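Local atomic coordinates of Cag pathogenicity island protein (Cag10) (Helicobacter pylori 26695, PDB entry 6IQT), a protein that probably serves as a VirB8-like, inner-membrane-associated component of the type IV secretion system encoded by the cag pathogenicity island. Residues Gln59-Asp62 and Val63-Thr67; Gln68-Arg71 and Met72-Glu75. All coordinates share one frame; numbering follows the deposited sequence.

Contact 1: Gln59-Asp62 and Val63-Thr67; sequences QYCD and VSFQT
An Asx turn joins Asp62 to Ser64 in the passage from helix 50-59 to helix 66-80, and its evidence is the bond from Ser64 N to Asp62 OD2, 2.8 Å long with an angle of 157° at the hydrogen. The amide meets the oxygen from above the carboxylate plane, whereas the hydroxyl approaches OD2 on its anti side and near that plane, with Ser64 OG 2.5 Å from Asp62 OD2. With CG anti to the backbone N (chi1 -178°), Asp62 swings its carboxylate over the residues that follow. Two donors on one oxygen should limit rotation of the carboxylate about CB-CG; Ser64 OG also bonds Asn48 of the second subunit. The same bend is closed by the backbone, Phe65 N donating to Asp62 O at 2.8 Å. Cys61 SG lies 3.6 Å from Phe65 CD2, and the line from sulfur to ring centroid, 77° off the normal, shows an edge approach. Gln66 CG packs 3.7 Å from Cys61 CB, while Gln66 NE2 bonds Met58 O. Phe65 also rests on Val156 and Ile159 of strand 154-163. With the sulfur-aromatic contact packed beside them, the carboxylate and backbone bonds define an Asx turn overlapping a beta turn between consecutive helices.

Contact 2: Gln68-Arg71 and Met72-Glu75; sequences QAMR and MFNE
Asn74 N, the backbone amide, donates to Met70 O at 2.9 Å with an angle of 161° at the hydrogen, a fairly straight bond. Phe73 N reaches Ala69 O, also at 2.9 Å, and the backbone bonds from Met72 to Gln68 and from Glu75 to Arg71 complete an unbroken i to i+4 series. On one flank Met70, modelled as selenomethionine, runs alongside Phe73 in the same direction, with SE 3.8 Å from CD2 of the Phe73 ring. The selenium lies 4.8 Å from the ring centroid on a line 53° off the normal, so the approach is oblique. Met70 also packs on Met120 of the second subunit. Its CG additionally lies 3.9 Å from Asn74 ND2. On another flank Met72, also selenomethionine, has CG beside its own backbone N (chi1 -58°), which carries that carbon back to 3.3 Å from Gln68 O. The bent Gln68 chain crosses it, NE2 lying 3.9 Å from the same Met72 CG. Beyond residues 68-75, Phe73 packs on Arg53 and Lys54 of helix 50-59, Met72 on Leu42 and Phe43 of helix 30-43, and Arg71 NH2 bonds Thr119 O and Glu121 O of the second subunit. The arrangement is that of a regular alpha-helix carrying an i to i+3 Met-aromatic contact.

How the contacts relate
Contact 1 closes immediately before contact 2 opens, and their centres lie 11 Å apart. Contact 1 spans the turn after helix 50-59 and the first residues of helix 66-80; contact 2 continues along that same helix. They meet directly where Cys61 SG packs 3.6 Å from Ala69 CB, tying the turn to the helix that follows it. Both touch helices 30-43 and 50-59, and contact 1 adds strand 154-163 of the four-stranded antiparallel sheet. Both also touch the second subunit, so this continuous run of chain takes part in the dimer of the VirB8 domain, the part of this longer membrane protein held in the chain, which belongs to the NTF2 clan.

Contact 1: Gln59-Asp62 and Val63-Thr67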
loop_
_atom_site.group_PDB
_atom_site.type_symbol
_atom_site.label_atom_id
_atom_site.label_comp_id
_atom_site.label_asym_id
_atom_site.label_seq_id
_atom_site.Cartn_x
_atom_site.Cartn_y
_atom_site.Cartn_z
ATOM N N GLN A 59 15.414 -12.678 0.201
ATOM C CA GLN A 59 15.572 -13.353 1.494
ATOM C C GLN A 59 14.610 -12.835 2.563
ATOM O O GLN A 59 14.339 -13.549 3.539
ATOM C CB GLN A 59 17.004 -13.170 1.998
ATOM C CG GLN A 59 17.999 -14.047 1.314
ATOM C CD GLN A 59 18.135 -15.354 2.034
ATOM O OE1 GLN A 59 18.974 -15.498 2.927
ATOM N NE2 GLN A 59 17.284 -16.313 1.684
ATOM N N TYR A 60 14.104 -11.621 2.404
ATOM C CA TYR A 60 13.149 -11.041 3.339
ATOM C C TYR A 60 11.698 -11.261 2.945
ATOM O O TYR A 60 10.810 -10.727 3.618
ATOM C CB TYR A 60 13.401 -9.534 3.476
ATOM C CG TYR A 60 14.533 -9.247 4.397
ATOM C CD1 TYR A 60 14.316 -9.144 5.762
ATOM C CD2 TYR A 60 15.836 -9.127 3.916
ATOM C CE1 TYR A 60 15.360 -8.899 6.626
ATOM C CE2 TYR A 60 16.888 -8.881 4.773
ATOM C CZ TYR A 60 16.643 -8.775 6.130
ATOM O OH TYR A 60 17.678 -8.530 7.000
ATOM N N CYS A 61 11.429 -12.005 1.872
ATOM C CA CYS A 61 10.077 -12.170 1.343
ATOM C C CYS A 61 9.639 -13.626 1.435
ATOM O O CYS A 61 10.388 -14.531 1.051
ATOM C CB CYS A 61 10.007 -11.714 -0.124
ATOM S SG CYS A 61 10.421 -9.987 -0.439
ATOM N N ASP A 62 8.428 -13.858 1.927
ATOM C CA ASP A 62 7.832 -15.172 1.741
ATOM C C ASP A 62 7.765 -15.493 0.247
ATOM O O ASP A 62 7.685 -14.600 -0.602
ATOM C CB ASP A 62 6.434 -15.230 2.350
ATOM C CG ASP A 62 5.802 -16.609 2.220
ATOM O OD1 ASP A 62 6.238 -17.533 2.936
ATOM O OD2 ASP A 62 4.891 -16.784 1.376
ATOM N N VAL A 63 7.819 -16.789 -0.076
ATOM C CA VAL A 63 7.723 -17.202 -1.478
ATOM C C VAL A 63 6.496 -16.582 -2.139
ATOM O O VAL A 63 6.555 -16.148 -3.294
ATOM C CB VAL A 63 7.718 -18.741 -1.592
ATOM C CG1 VAL A 63 6.524 -19.343 -0.852
ATOM C CG2 VAL A 63 7.716 -19.162 -3.067
ATOM N N SER A 64 5.380 -16.480 -1.404
ATOM C CA SER A 64 4.159 -15.927 -1.990
ATOM C C SER A 64 4.244 -14.434 -2.269
ATOM O O SER A 64 3.382 -13.910 -2.978
ATOM C CB SER A 64 2.957 -16.206 -1.087
ATOM O OG SER A 64 3.047 -15.517 0.155
ATOM N N PHE A 65 5.264 -13.739 -1.760
ATOM C CA PHE A 65 5.412 -12.311 -1.990
ATOM C C PHE A 65 6.576 -11.960 -2.916
ATOM O O PHE A 65 6.714 -10.791 -3.298
ATOM C CB PHE A 65 5.575 -11.596 -0.627
ATOM C CG PHE A 65 5.643 -10.099 -0.724
ATOM C CD1 PHE A 65 4.533 -9.365 -1.128
ATOM C CD2 PHE A 65 6.826 -9.428 -0.440
ATOM C CE1 PHE A 65 4.591 -7.981 -1.235
ATOM C CE2 PHE A 65 6.897 -8.049 -0.548
ATOM C CZ PHE A 65 5.777 -7.323 -0.943
ATOM N N GLN A 66 7.410 -12.933 -3.306
ATOM C CA GLN A 66 8.658 -12.608 -3.998
ATOM C C GLN A 66 8.417 -11.982 -5.366
ATOM O O GLN A 66 9.183 -11.105 -5.802
ATOM C CB GLN A 66 9.514 -13.871 -4.120
ATOM C CG GLN A 66 10.204 -14.206 -2.821
ATOM C CD GLN A 66 11.029 -15.457 -2.886
ATOM O OE1 GLN A 66 10.826 -16.307 -3.749
ATOM N NE2 GLN A 66 11.981 -15.581 -1.962
ATOM N N THR A 67 7.349 -12.388 -6.038
ATOM C CA THR A 67 7.050 -11.827 -7.350
ATOM C C THR A 67 6.713 -10.348 -7.261
ATOM O O THR A 67 7.196 -9.541 -8.064
ATOM C CB THR A 67 5.906 -12.610 -7.980
ATOM O OG1 THR A 67 6.406 -13.899 -8.367
ATOM C CG2 THR A 67 5.382 -11.892 -9.181
HETATM O O HOH W 1 9.229 -18.619 1.744
#

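Contact 2: Gln68-Arg71 and Met72-Glu75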
loop_
_atom_site.group_PDB
_atom_site.type_symbol
_atom_site.label_atom_id
_atom_site.label_comp_id
_atom_site.label_asym_id
_atom_site.label_seq_id
_atom_site.Cartn_x
_atom_site.Cartn_y
_atom_site.Cartn_z
ATOM N N GLN A 68 5.896 -9.962 -6.283
ATOM C CA GLN A 68 5.559 -8.551 -6.147
ATOM C C GLN A 68 6.778 -7.715 -5.755
ATOM O O GLN A 68 6.962 -6.596 -6.257
ATOM C CB GLN A 68 4.423 -8.401 -5.130
ATOM C CG GLN A 68 4.034 -6.970 -4.836
ATOM C CD GLN A 68 3.454 -6.261 -6.036
ATOM O OE1 GLN A 68 3.066 -6.887 -7.029
ATOM N NE2 GLN A 68 3.401 -4.944 -5.960
ATOM N N ALA A 69 7.628 -8.232 -4.864
ATOM C CA ALA A 69 8.875 -7.541 -4.561
ATOM C C ALA A 69 9.716 -7.347 -5.819
ATOM O O ALA A 69 10.301 -6.277 -6.031
ATOM C CB ALA A 69 9.663 -8.316 -3.499
HETATM N N MSE A 70 9.769 -8.358 -6.673
HETATM C CA MSE A 70 10.542 -8.253 -7.911
HETATM C C MSE A 70 9.945 -7.202 -8.875
HETATM O O MSE A 70 10.687 -6.471 -9.543
HETATM C CB MSE A 70 10.632 -9.624 -8.602
HETATM C CG MSE A 70 11.601 -9.628 -9.775
HETATM SE SE MSE A 70 13.427 -9.262 -9.170
HETATM C CE MSE A 70 14.370 -10.637 -10.118
ATOM N N ARG A 71 8.614 -7.107 -8.929
ATOM C CA ARG A 71 7.996 -6.080 -9.771
ATOM C C ARG A 71 8.366 -4.680 -9.297
ATOM O O ARG A 71 8.599 -3.775 -10.112
ATOM C CB ARG A 71 6.479 -6.246 -9.799
ATOM C CG ARG A 71 6.007 -7.443 -10.596
ATOM C CD ARG A 71 4.476 -7.520 -10.622
ATOM N NE ARG A 71 4.009 -8.569 -11.522
ATOM C CZ ARG A 71 3.775 -8.393 -12.819
ATOM N NH1 ARG A 71 3.946 -7.200 -13.370
ATOM N NH2 ARG A 71 3.364 -9.413 -13.568
HETATM N N MSE A 72 8.443 -4.475 -7.984
HETATM C CA MSE A 72 8.804 -3.161 -7.475
HETATM C C MSE A 72 10.275 -2.854 -7.691
HETATM O O MSE A 72 10.655 -1.714 -7.980
HETATM C CB MSE A 72 8.451 -3.066 -5.989
HETATM C CG MSE A 72 6.986 -3.321 -5.737
HETATM SE SE MSE A 72 6.562 -3.233 -3.863
HETATM C CE MSE A 72 7.244 -1.459 -3.544
ATOM N N PHE A 73 11.101 -3.884 -7.521
ATOM C CA PHE A 73 12.521 -3.768 -7.833
ATOM C C PHE A 73 12.720 -3.351 -9.290
ATOM O O PHE A 73 13.469 -2.411 -9.585
ATOM C CB PHE A 73 13.193 -5.113 -7.524
ATOM C CG PHE A 73 14.659 -5.195 -7.881
ATOM C CD1 PHE A 73 15.627 -4.697 -7.025
ATOM C CD2 PHE A 73 15.067 -5.838 -9.041
ATOM C CE1 PHE A 73 16.977 -4.796 -7.331
ATOM C CE2 PHE A 73 16.417 -5.944 -9.355
ATOM C CZ PHE A 73 17.375 -5.418 -8.497
ATOM N N ASN A 74 12.027 -4.031 -10.214
ATOM C CA ASN A 74 12.188 -3.730 -11.640
ATOM C C ASN A 74 11.692 -2.333 -11.991
ATOM O O ASN A 74 12.246 -1.689 -12.893
ATOM C CB ASN A 74 11.457 -4.769 -12.493
ATOM C CG ASN A 74 12.177 -6.111 -12.530
ATOM O OD1 ASN A 74 13.395 -6.183 -12.346
ATOM N ND2 ASN A 74 11.429 -7.178 -12.752
ATOM N N GLU A 75 10.652 -1.846 -11.302
ATOM C CA GLU A 75 10.182 -0.485 -11.548
ATOM C C GLU A 75 11.239 0.554 -11.161
ATOM O O GLU A 75 11.421 1.556 -11.868
ATOM C CB GLU A 75 8.866 -0.255 -10.798
ATOM C CG GLU A 75 7.994 0.888 -11.343
ATOM C CD GLU A 75 8.037 1.026 -12.866
ATOM O OE1 GLU A 75 8.243 2.161 -13.351
ATOM O OE2 GLU A 75 7.857 0.010 -13.580
#